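Local structure of prophenoloxidase b (Marsupenaeus japonicus, 3WKY) at residues His184-Trp189 with Ala231-Glu236; Leu507-Asp512 with Met588-Phe593. The protein is the secreted hemolymph precursor of a shrimp phenoloxidase, which probably oxidises phenols at a type 3 dicopper centre. All blocks are in the same frame, centred on the assembly; numbering follows the deposited sequence.

Interaction 1 of 2, residues His184-Trp189 with Ala231-Glu236; sequences HRVSYW and ARYNME
Trp189 and Tyr188, in the first turn of the short helix 187-190, meet Tyr233 and Glu236 of helix 218-239 inside the mainly helical, copper-containing domain of the hemocyanin fold. Two CH-pi contacts carry the indole. Glu236 CG lies over the five-membered ring, 3.8 Å from its centroid and 21° off the normal, while Tyr233 CA sits off-centre against the six-membered ring. Trp189 CG stands anti to its backbone N (chi1 -160°), which carries the indole across to the long helix. The two aromatic side chains meet obliquely, with Trp189 CZ3 at the edge of the phenol ring, 3.7 Å from Tyr233 CD1. Apolar packing continues at Val186, the N-cap residue of the short helix: its CG2 lies 3.9 Å from Tyr233 CE1. The Tyr233 hydroxyl bonds to Arg190, and its ring stacks with Phe394, next to Phe393 of the copper pocket; the Trp189 side chain is about 12 Å from the Cu2-O2 cluster.

Polar contacts converge on the carboxylate of Glu236, whose chain bends at chi2. Tyr188 OH donates a short 2.5 Å hydrogen bond to Glu236 OE2 on the anti side, 23° out of the carboxylate plane. The other oxygen accepts from Arg582 N and from a water 2.9 Å from Glu236 OE1; that water lies in the indole plane, where it accepts from Trp189 NE1 at 3.0 Å.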
ATOM      1  N   HIS A 184     -16.732 -18.699 -14.957  1.00 17.87           N
ATOM      2  CA  HIS A 184     -16.825 -19.818 -15.890  1.00 18.89           C
ATOM      3  C   HIS A 184     -18.263 -20.327 -16.041  1.00 20.01           C
ATOM      4  O   HIS A 184     -18.572 -20.975 -17.044  1.00 20.43           O
ATOM      5  CB  HIS A 184     -15.875 -20.957 -15.500  1.00 21.18           C
ATOM      6  CG  HIS A 184     -15.745 -22.012 -16.551  1.00 24.75           C
ATOM      7  ND1 HIS A 184     -16.385 -23.230 -16.462  1.00 30.55           N
ATOM      8  CD2 HIS A 184     -15.072 -22.024 -17.728  1.00 25.03           C
ATOM      9  CE1 HIS A 184     -16.100 -23.953 -17.533  1.00 30.60           C
ATOM     10  NE2 HIS A 184     -15.308 -23.244 -18.317  1.00 28.49           N
ATOM     11  N   ARG A 185     -19.131 -20.024 -15.070  1.00 18.02           N
ATOM     12  CA  ARG A 185     -20.538 -20.447 -15.126  1.00 19.68           C
ATOM     13  C   ARG A 185     -21.257 -19.881 -16.350  1.00 22.02           C
ATOM     14  O   ARG A 185     -22.265 -20.440 -16.796  1.00 19.97           O
ATOM     15  CB  ARG A 185     -21.327 -20.075 -13.844  1.00 21.74           C
ATOM     16  CG  ARG A 185     -20.926 -20.847 -12.555  1.00 24.38           C
ATOM     17  CD  ARG A 185     -22.147 -21.204 -11.651  1.00 20.78           C
ATOM     18  NE  ARG A 185     -22.874 -20.059 -11.069  1.00 25.55           N
ATOM     19  CZ  ARG A 185     -22.468 -19.347 -10.016  1.00 26.11           C
ATOM     20  NH1 ARG A 185     -21.303 -19.605  -9.403  1.00 23.65           N
ATOM     21  NH2 ARG A 185     -23.218 -18.349  -9.576  1.00 25.97           N
ATOM     22  N   VAL A 186     -20.750 -18.777 -16.893  1.00 17.10           N
ATOM     23  CA  VAL A 186     -21.402 -18.145 -18.042  1.00 17.88           C
ATOM     24  C   VAL A 186     -20.518 -18.230 -19.300  1.00 18.10           C
ATOM     25  O   VAL A 186     -20.777 -17.590 -20.321  1.00 17.62           O
ATOM     26  CB  VAL A 186     -21.968 -16.714 -17.670  1.00 22.65           C
ATOM     27  CG1 VAL A 186     -20.884 -15.765 -17.224  1.00 19.09           C
ATOM     28  CG2 VAL A 186     -22.842 -16.101 -18.773  1.00 22.32           C
ATOM     29  N   SER A 187     -19.495 -19.078 -19.241  1.00 16.46           N
ATOM     30  CA  SER A 187     -18.611 -19.251 -20.387  0.51 17.23           C
ATOM     31  C   SER A 187     -19.336 -19.848 -21.601  1.00 19.58           C
ATOM     32  O   SER A 187     -18.983 -19.541 -22.735  1.00 19.24           O
ATOM     33  CB  SER A 187     -17.364 -20.074 -20.030  0.51 20.49           C
ATOM     34  OG  SER A 187     -17.675 -21.439 -19.833  0.51 23.05           O
ATOM     35  N   TYR A 188     -20.357 -20.680 -21.377  1.00 20.61           N
ATOM     36  CA  TYR A 188     -21.103 -21.239 -22.518  1.00 26.42           C
ATOM     37  C   TYR A 188     -21.690 -20.131 -23.401  1.00 25.57           C
ATOM     38  O   TYR A 188     -21.805 -20.281 -24.622  1.00 22.89           O
ATOM     39  CB  TYR A 188     -22.228 -22.187 -22.063  1.00 23.53           C
ATOM     40  CG  TYR A 188     -23.348 -21.455 -21.384  1.00 20.07           C
ATOM     41  CD1 TYR A 188     -23.300 -21.202 -20.025  1.00 19.86           C
ATOM     42  CD2 TYR A 188     -24.453 -20.994 -22.105  1.00 19.05           C
ATOM     43  CE1 TYR A 188     -24.301 -20.519 -19.402  1.00 20.09           C
ATOM     44  CE2 TYR A 188     -25.466 -20.311 -21.480  1.00 19.87           C
ATOM     45  CZ  TYR A 188     -25.382 -20.080 -20.128  1.00 27.34           C
ATOM     46  OH  TYR A 188     -26.376 -19.395 -19.485  1.00 24.91           O
ATOM     47  N   TRP A 189     -22.057 -19.017 -22.775  1.00 17.63           N
ATOM     48  CA  TRP A 189     -22.712 -17.918 -23.470  1.00 16.57           C
ATOM     49  C   TRP A 189     -21.661 -17.014 -24.105  1.00 18.30           C
ATOM     50  O   TRP A 189     -21.748 -16.698 -25.294  1.00 16.92           O
ATOM     51  CB  TRP A 189     -23.595 -17.157 -22.478  1.00 15.47           C
ATOM     52  CG  TRP A 189     -24.707 -16.281 -23.040  1.00 16.37           C
ATOM     53  CD1 TRP A 189     -25.999 -16.660 -23.310  1.00 16.72           C
ATOM     54  CD2 TRP A 189     -24.636 -14.872 -23.326  1.00 17.53           C
ATOM     55  NE1 TRP A 189     -26.729 -15.574 -23.759  1.00 15.32           N
ATOM     56  CE2 TRP A 189     -25.915 -14.468 -23.785  1.00 18.38           C
ATOM     57  CE3 TRP A 189     -23.615 -13.911 -23.239  1.00 13.65           C
ATOM     58  CZ2 TRP A 189     -26.197 -13.146 -24.164  1.00 14.37           C
ATOM     59  CZ3 TRP A 189     -23.890 -12.607 -23.618  1.00 14.48           C
ATOM     60  CH2 TRP A 189     -25.176 -12.231 -24.057  1.00 16.48           C
ATOM     61  N   ALA A 231     -26.778  -5.893 -21.710  1.00 15.59           N
ATOM     62  CA  ALA A 231     -28.025  -6.149 -20.984  1.00 13.64           C
ATOM     63  C   ALA A 231     -28.351  -7.641 -20.968  1.00 14.67           C
ATOM     64  O   ALA A 231     -28.687  -8.199 -19.925  1.00 14.57           O
ATOM     65  CB  ALA A 231     -29.178  -5.361 -21.597  1.00 15.16           C
ATOM     66  N   ARG A 232     -28.244  -8.291 -22.124  1.00 13.84           N
ATOM     67  CA  ARG A 232     -28.564  -9.715 -22.205  1.00 15.77           C
ATOM     68  C   ARG A 232     -27.567 -10.566 -21.429  1.00 16.00           C
ATOM     69  O   ARG A 232     -27.933 -11.569 -20.823  1.00 16.43           O
ATOM     70  CB  ARG A 232     -28.701 -10.169 -23.667  1.00 13.68           C
ATOM     71  CG  ARG A 232     -30.080  -9.762 -24.247  1.00 13.83           C
ATOM     72  CD  ARG A 232     -30.145  -9.921 -25.752  1.00 13.58           C
ATOM     73  NE  ARG A 232     -31.490  -9.578 -26.225  1.00 17.41           N
ATOM     74  CZ  ARG A 232     -32.477 -10.454 -26.370  1.00 20.17           C
ATOM     75  NH1 ARG A 232     -32.287 -11.738 -26.086  1.00 17.50           N
ATOM     76  NH2 ARG A 232     -33.668 -10.036 -26.798  1.00 19.32           N
ATOM     77  N   TYR A 233     -26.310 -10.147 -21.418  1.00 16.06           N
ATOM     78  CA  TYR A 233     -25.319 -10.830 -20.610  1.00 13.31           C
ATOM     79  C   TYR A 233     -25.722 -10.797 -19.146  1.00 13.07           C
ATOM     80  O   TYR A 233     -25.661 -11.819 -18.455  1.00 16.18           O
ATOM     81  CB  TYR A 233     -23.983 -10.141 -20.787  1.00 10.19           C
ATOM     82  CG  TYR A 233     -22.819 -10.750 -20.032  1.00 12.80           C
ATOM     83  CD1 TYR A 233     -22.397 -12.058 -20.283  1.00 14.46           C
ATOM     84  CD2 TYR A 233     -22.107  -9.990 -19.105  1.00 14.73           C
ATOM     85  CE1 TYR A 233     -21.282 -12.600 -19.617  1.00 16.23           C
ATOM     86  CE2 TYR A 233     -21.000 -10.523 -18.428  1.00 12.70           C
ATOM     87  CZ  TYR A 233     -20.596 -11.824 -18.696  1.00 16.75           C
ATOM     88  OH  TYR A 233     -19.494 -12.346 -18.044  1.00 16.06           O
ATOM     89  N   ASN A 234     -26.130  -9.622 -18.670  1.00 14.09           N
ATOM     90  CA  ASN A 234     -26.573  -9.518 -17.287  1.00 15.56           C
ATOM     91  C   ASN A 234     -27.793 -10.374 -16.979  1.00 14.69           C
ATOM     92  O   ASN A 234     -27.934 -10.875 -15.871  1.00 16.60           O
ATOM     93  CB  ASN A 234     -26.855  -8.070 -16.898  1.00 12.20           C
ATOM     94  CG  ASN A 234     -25.613  -7.345 -16.416  1.00 14.59           C
ATOM     95  OD1 ASN A 234     -24.656  -7.970 -15.920  1.00 16.52           O
ATOM     96  ND2 ASN A 234     -25.624  -6.013 -16.534  1.00 15.83           N
ATOM     97  N   MET A 235     -28.696 -10.536 -17.949  1.00 14.57           N
ATOM     98  CA  MET A 235     -29.841 -11.390 -17.705  1.00 16.03           C
ATOM     99  C   MET A 235     -29.398 -12.833 -17.566  1.00 15.87           C
ATOM    100  O   MET A 235     -29.957 -13.601 -16.780  1.00 17.56           O
ATOM    101  CB  MET A 235     -30.877 -11.239 -18.825  1.00 19.29           C
ATOM    102  CG  MET A 235     -31.320  -9.813 -18.980  1.00 16.12           C
ATOM    103  SD  MET A 235     -32.688  -9.611 -20.143  1.00 17.98           S
ATOM    104  CE  MET A 235     -32.438  -7.878 -20.471  1.00 17.30           C
ATOM    105  N   GLU A 236     -28.368 -13.197 -18.317  1.00 16.95           N
ATOM    106  CA  GLU A 236     -27.810 -14.523 -18.204  1.00 14.05           C
ATOM    107  C   GLU A 236     -27.130 -14.677 -16.826  1.00 15.99           C
ATOM    108  O   GLU A 236     -27.262 -15.724 -16.167  1.00 16.04           O
ATOM    109  CB  GLU A 236     -26.825 -14.748 -19.361  1.00 20.15           C
ATOM    110  CG  GLU A 236     -26.687 -16.167 -19.828  1.00 25.83           C
ATOM    111  CD  GLU A 236     -27.899 -16.712 -20.588  1.00 19.14           C
ATOM    112  OE1 GLU A 236     -28.892 -15.980 -20.870  1.00 20.66           O
ATOM    113  OE2 GLU A 236     -27.844 -17.915 -20.897  1.00 22.97           O
TER
HETATM  114  O   HOH W   1     -29.608 -16.387 -23.698  1.00 18.55           O

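Interaction 2 of 2, residues Leu507-Asp512 with Met588-Phe593; sequences LAPKFD and MNFHFF
The His591 imidazole has Lys510 CB over one face, 4.2 Å from the ring centroid and 21° off the normal, and a water in plane at its edge. This CH-pi contact lies where strand 501-509 leaves its antiparallel pairing with strand 588-598 in the beta sheet of the Ig-like hemocyanin domain. The Phe511 ring has Lys510 CG over one face, whereas the Phe590 ring meets Pro509 obliquely, CE2 lying 4.0 Å from Pro509 CG. With its CG anti to the backbone N (chi1 -176°), the extended Lys510 chain crosses the imidazole at about a right angle and ends in a salt bridge to Glu659.

Ala508 and His591 form the hydrogen-bonded pair, and His591 N to Ala508 O is the shorter link at 2.7 Å. An alanine in place of His591 would probably open a gap beneath the Lys510 methylenes and leave the edge water without its imidazole mate. Beyond the strand end, Lys510 N still bonds to Asn589 O, with an N-H...O angle of 164°. That carbonyl also accepts from a second water, 2.7 Å from Asn589 O and 3.0 Å from Phe511 N.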
ATOM      1  N   LEU A 507     -37.633  -6.287 -23.159  1.00 15.68           N
ATOM      2  CA  LEU A 507     -37.627  -7.258 -22.071  1.00 15.44           C
ATOM      3  C   LEU A 507     -36.617  -6.796 -21.020  1.00 20.00           C
ATOM      4  O   LEU A 507     -35.579  -6.231 -21.377  1.00 17.97           O
ATOM      5  CB  LEU A 507     -37.175  -8.631 -22.596  1.00 18.70           C
ATOM      6  CG  LEU A 507     -37.289  -9.861 -21.683  1.00 19.79           C
ATOM      7  CD1 LEU A 507     -38.735 -10.365 -21.632  1.00 22.59           C
ATOM      8  CD2 LEU A 507     -36.356 -10.976 -22.147  1.00 20.10           C
ATOM      9  N   ALA A 508     -36.927  -7.020 -19.741  1.00 18.20           N
ATOM     10  CA  ALA A 508     -35.965  -6.797 -18.650  1.00 16.74           C
ATOM     11  C   ALA A 508     -36.361  -7.644 -17.452  1.00 18.81           C
ATOM     12  O   ALA A 508     -37.538  -7.926 -17.257  1.00 17.90           O
ATOM     13  CB  ALA A 508     -35.920  -5.320 -18.259  1.00 20.70           C
ATOM     14  N   PRO A 509     -35.383  -8.058 -16.633  1.00 17.64           N
ATOM     15  CA  PRO A 509     -35.788  -8.782 -15.420  1.00 18.03           C
ATOM     16  C   PRO A 509     -36.587  -7.873 -14.491  1.00 17.25           C
ATOM     17  O   PRO A 509     -36.389  -6.648 -14.487  1.00 19.85           O
ATOM     18  CB  PRO A 509     -34.445  -9.138 -14.752  1.00 17.43           C
ATOM     19  CG  PRO A 509     -33.423  -9.019 -15.846  1.00 17.08           C
ATOM     20  CD  PRO A 509     -33.917  -7.924 -16.749  1.00 16.12           C
ATOM     21  N   LYS A 510     -37.487  -8.457 -13.711  1.00 19.69           N
ATOM     22  CA  LYS A 510     -38.272  -7.674 -12.771  1.00 19.26           C
ATOM     23  C   LYS A 510     -37.486  -7.372 -11.488  1.00 20.95           C
ATOM     24  O   LYS A 510     -37.602  -6.277 -10.918  1.00 20.56           O
ATOM     25  CB  LYS A 510     -39.589  -8.400 -12.451  1.00 20.61           C
ATOM     26  CG  LYS A 510     -40.523  -7.611 -11.548  1.00 27.90           C
ATOM     27  CD  LYS A 510     -41.931  -8.215 -11.544  1.00 28.00           C
ATOM     28  CE  LYS A 510     -42.891  -7.385 -10.690  1.00 33.51           C
ATOM     29  NZ  LYS A 510     -44.267  -7.965 -10.696  1.00 37.71           N
ATOM     30  N   PHE A 511     -36.676  -8.334 -11.055  1.00 19.54           N
ATOM     31  CA  PHE A 511     -35.958  -8.224  -9.786  1.00 16.72           C
ATOM     32  C   PHE A 511     -34.448  -8.191  -9.980  1.00 18.19           C
ATOM     33  O   PHE A 511     -33.924  -8.835 -10.894  1.00 20.66           O
ATOM     34  CB  PHE A 511     -36.321  -9.403  -8.879  1.00 18.55           C
ATOM     35  CG  PHE A 511     -37.802  -9.536  -8.645  1.00 24.24           C
ATOM     36  CD1 PHE A 511     -38.428  -8.794  -7.654  1.00 24.52           C
ATOM     37  CD2 PHE A 511     -38.565 -10.381  -9.436  1.00 22.54           C
ATOM     38  CE1 PHE A 511     -39.803  -8.910  -7.446  1.00 29.30           C
ATOM     39  CE2 PHE A 511     -39.933 -10.494  -9.236  1.00 26.78           C
ATOM     40  CZ  PHE A 511     -40.549  -9.759  -8.242  1.00 27.20           C
ATOM     41  N   ASP A 512     -33.761  -7.449  -9.119  1.00 18.46           N
ATOM     42  CA  ASP A 512     -32.289  -7.469  -9.126  1.00 19.68           C
ATOM     43  C   ASP A 512     -31.729  -8.687  -8.389  1.00 22.49           C
ATOM     44  O   ASP A 512     -32.476  -9.586  -8.004  1.00 23.62           O
ATOM     45  CB  ASP A 512     -31.706  -6.162  -8.575  1.00 25.78           C
ATOM     46  CG  ASP A 512     -32.013  -5.939  -7.095  1.00 24.97           C
ATOM     47  OD1 ASP A 512     -32.327  -6.906  -6.365  1.00 22.58           O
ATOM     48  OD2 ASP A 512     -31.912  -4.779  -6.655  1.00 28.18           O
ATOM     49  N   MET A 588     -37.991 -17.572 -13.846  1.00 19.04           N
ATOM     50  CA  MET A 588     -37.534 -16.218 -13.560  1.00 21.13           C
ATOM     51  C   MET A 588     -38.456 -15.208 -14.232  1.00 21.56           C
ATOM     52  O   MET A 588     -38.816 -15.360 -15.405  1.00 22.96           O
ATOM     53  CB  MET A 588     -36.086 -16.070 -14.048  1.00 17.45           C
ATOM     54  CG  MET A 588     -35.502 -14.682 -13.968  1.00 18.42           C
ATOM     55  SD  MET A 588     -33.788 -14.825 -14.552  1.00 21.36           S
ATOM     56  CE  MET A 588     -33.296 -13.102 -14.529  1.00 19.90           C
ATOM     57  N   ASN A 589     -38.837 -14.167 -13.499  1.00 17.23           N
ATOM     58  CA  ASN A 589     -39.842 -13.226 -13.986  0.59 21.75           C
ATOM     59  C   ASN A 589     -39.263 -12.026 -14.732  1.00 24.60           C
ATOM     60  O   ASN A 589     -38.337 -11.377 -14.251  1.00 22.09           O
ATOM     61  CB  ASN A 589     -40.716 -12.748 -12.824  0.59 24.08           C
ATOM     62  CG  ASN A 589     -41.321 -13.900 -12.050  0.59 23.94           C
ATOM     63  OD1 ASN A 589     -41.145 -14.010 -10.836  0.59 38.17           O
ATOM     64  ND2 ASN A 589     -42.029 -14.773 -12.749  0.59 25.36           N
ATOM     65  N   PHE A 590     -39.829 -11.732 -15.905  1.00 18.80           N
ATOM     66  CA  PHE A 590     -39.385 -10.621 -16.746  1.00 21.39           C
ATOM     67  C   PHE A 590     -40.525  -9.683 -17.106  1.00 22.31           C
ATOM     68  O   PHE A 590     -41.657 -10.125 -17.348  1.00 22.66           O
ATOM     69  CB  PHE A 590     -38.778 -11.132 -18.057  1.00 21.59           C
ATOM     70  CG  PHE A 590     -37.457 -11.829 -17.898  1.00 17.64           C
ATOM     71  CD1 PHE A 590     -37.397 -13.137 -17.442  1.00 17.75           C
ATOM     72  CD2 PHE A 590     -36.273 -11.188 -18.258  1.00 18.83           C
ATOM     73  CE1 PHE A 590     -36.181 -13.792 -17.308  1.00 19.91           C
ATOM     74  CE2 PHE A 590     -35.042 -11.835 -18.129  1.00 19.05           C
ATOM     75  CZ  PHE A 590     -35.001 -13.144 -17.650  1.00 18.83           C
ATOM     76  N   HIS A 591     -40.218  -8.387 -17.160  1.00 20.82           N
ATOM     77  CA  HIS A 591     -41.129  -7.419 -17.752  1.00 22.12           C
ATOM     78  C   HIS A 591     -41.120  -7.596 -19.265  1.00 22.39           C
ATOM     79  O   HIS A 591     -40.067  -7.815 -19.861  1.00 19.38           O
ATOM     80  CB  HIS A 591     -40.679  -5.990 -17.459  1.00 18.93           C
ATOM     81  CG  HIS A 591     -40.766  -5.590 -16.019  1.00 22.30           C
ATOM     82  ND1 HIS A 591     -41.948  -5.604 -15.308  1.00 24.79           N
ATOM     83  CD2 HIS A 591     -39.822  -5.111 -15.172  1.00 23.44           C
ATOM     84  CE1 HIS A 591     -41.722  -5.178 -14.077  1.00 26.54           C
ATOM     85  NE2 HIS A 591     -40.441  -4.869 -13.969  1.00 24.31           N
ATOM     86  N   PHE A 592     -42.292  -7.448 -19.884  1.00 20.23           N
ATOM     87  CA  PHE A 592     -42.448  -7.535 -21.336  1.00 21.00           C
ATOM     88  C   PHE A 592     -43.204  -6.256 -21.700  1.00 24.36           C
ATOM     89  O   PHE A 592     -44.437  -6.197 -21.639  1.00 21.24           O
ATOM     90  CB  PHE A 592     -43.249  -8.804 -21.657  1.00 20.57           C
ATOM     91  CG  PHE A 592     -43.292  -9.198 -23.119  1.00 20.77           C
ATOM     92  CD1 PHE A 592     -44.314  -8.731 -23.949  1.00 24.22           C
ATOM     93  CD2 PHE A 592     -42.393 -10.128 -23.633  1.00 24.04           C
ATOM     94  CE1 PHE A 592     -44.389  -9.129 -25.289  1.00 19.61           C
ATOM     95  CE2 PHE A 592     -42.463 -10.533 -24.965  1.00 25.73           C
ATOM     96  CZ  PHE A 592     -43.470 -10.032 -25.793  1.00 23.17           C
ATOM     97  N   PHE A 593     -42.453  -5.211 -22.028  1.00 18.25           N
ATOM     98  CA  PHE A 593     -43.010  -3.880 -22.278  1.00 19.07           C
ATOM     99  C   PHE A 593     -43.459  -3.777 -23.729  1.00 19.39           C
ATOM    100  O   PHE A 593     -42.716  -4.161 -24.639  1.00 17.39           O
ATOM    101  CB  PHE A 593     -41.930  -2.820 -21.989  1.00 18.50           C
ATOM    102  CG  PHE A 593     -42.267  -1.408 -22.471  1.00 17.39           C
ATOM    103  CD1 PHE A 593     -42.027  -1.018 -23.795  1.00 15.85           C
ATOM    104  CD2 PHE A 593     -42.745  -0.461 -21.584  1.00 17.25           C
ATOM    105  CE1 PHE A 593     -42.304   0.273 -24.226  1.00 15.09           C
ATOM    106  CE2 PHE A 593     -43.028   0.840 -22.003  1.00 15.40           C
ATOM    107  CZ  PHE A 593     -42.800   1.209 -23.328  1.00 17.29           C
TER
HETATM  108  O   HOH W   2     -39.082  -4.115 -11.672  1.00 21.99           O
HETATM  109  O   HOH W   3     -36.606 -11.093 -12.144  1.00 24.03           O

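In the fold
Both segments of interaction 1 precede those of interaction 2 in the sequence, and the two centres lie 16 Å apart. The first belongs to the copper-containing domain and the second to the Ig-like domain, yet they touch through one residue of helix 218-239. Met235 points its side chain at the sheet: SD is 3.8 Å from Phe590 CE2, and CG is 3.9 Å from Pro509 CG. Leu238, almost one turn on, packs on Pro509 and Met588. Helix 218-239, which also carries the copper-pocket residue His226, thus meets helix 187-190 through Tyr233 and Glu236 and the beta sheet through Met235 and Leu238, directly joining the helical and Ig-like parts.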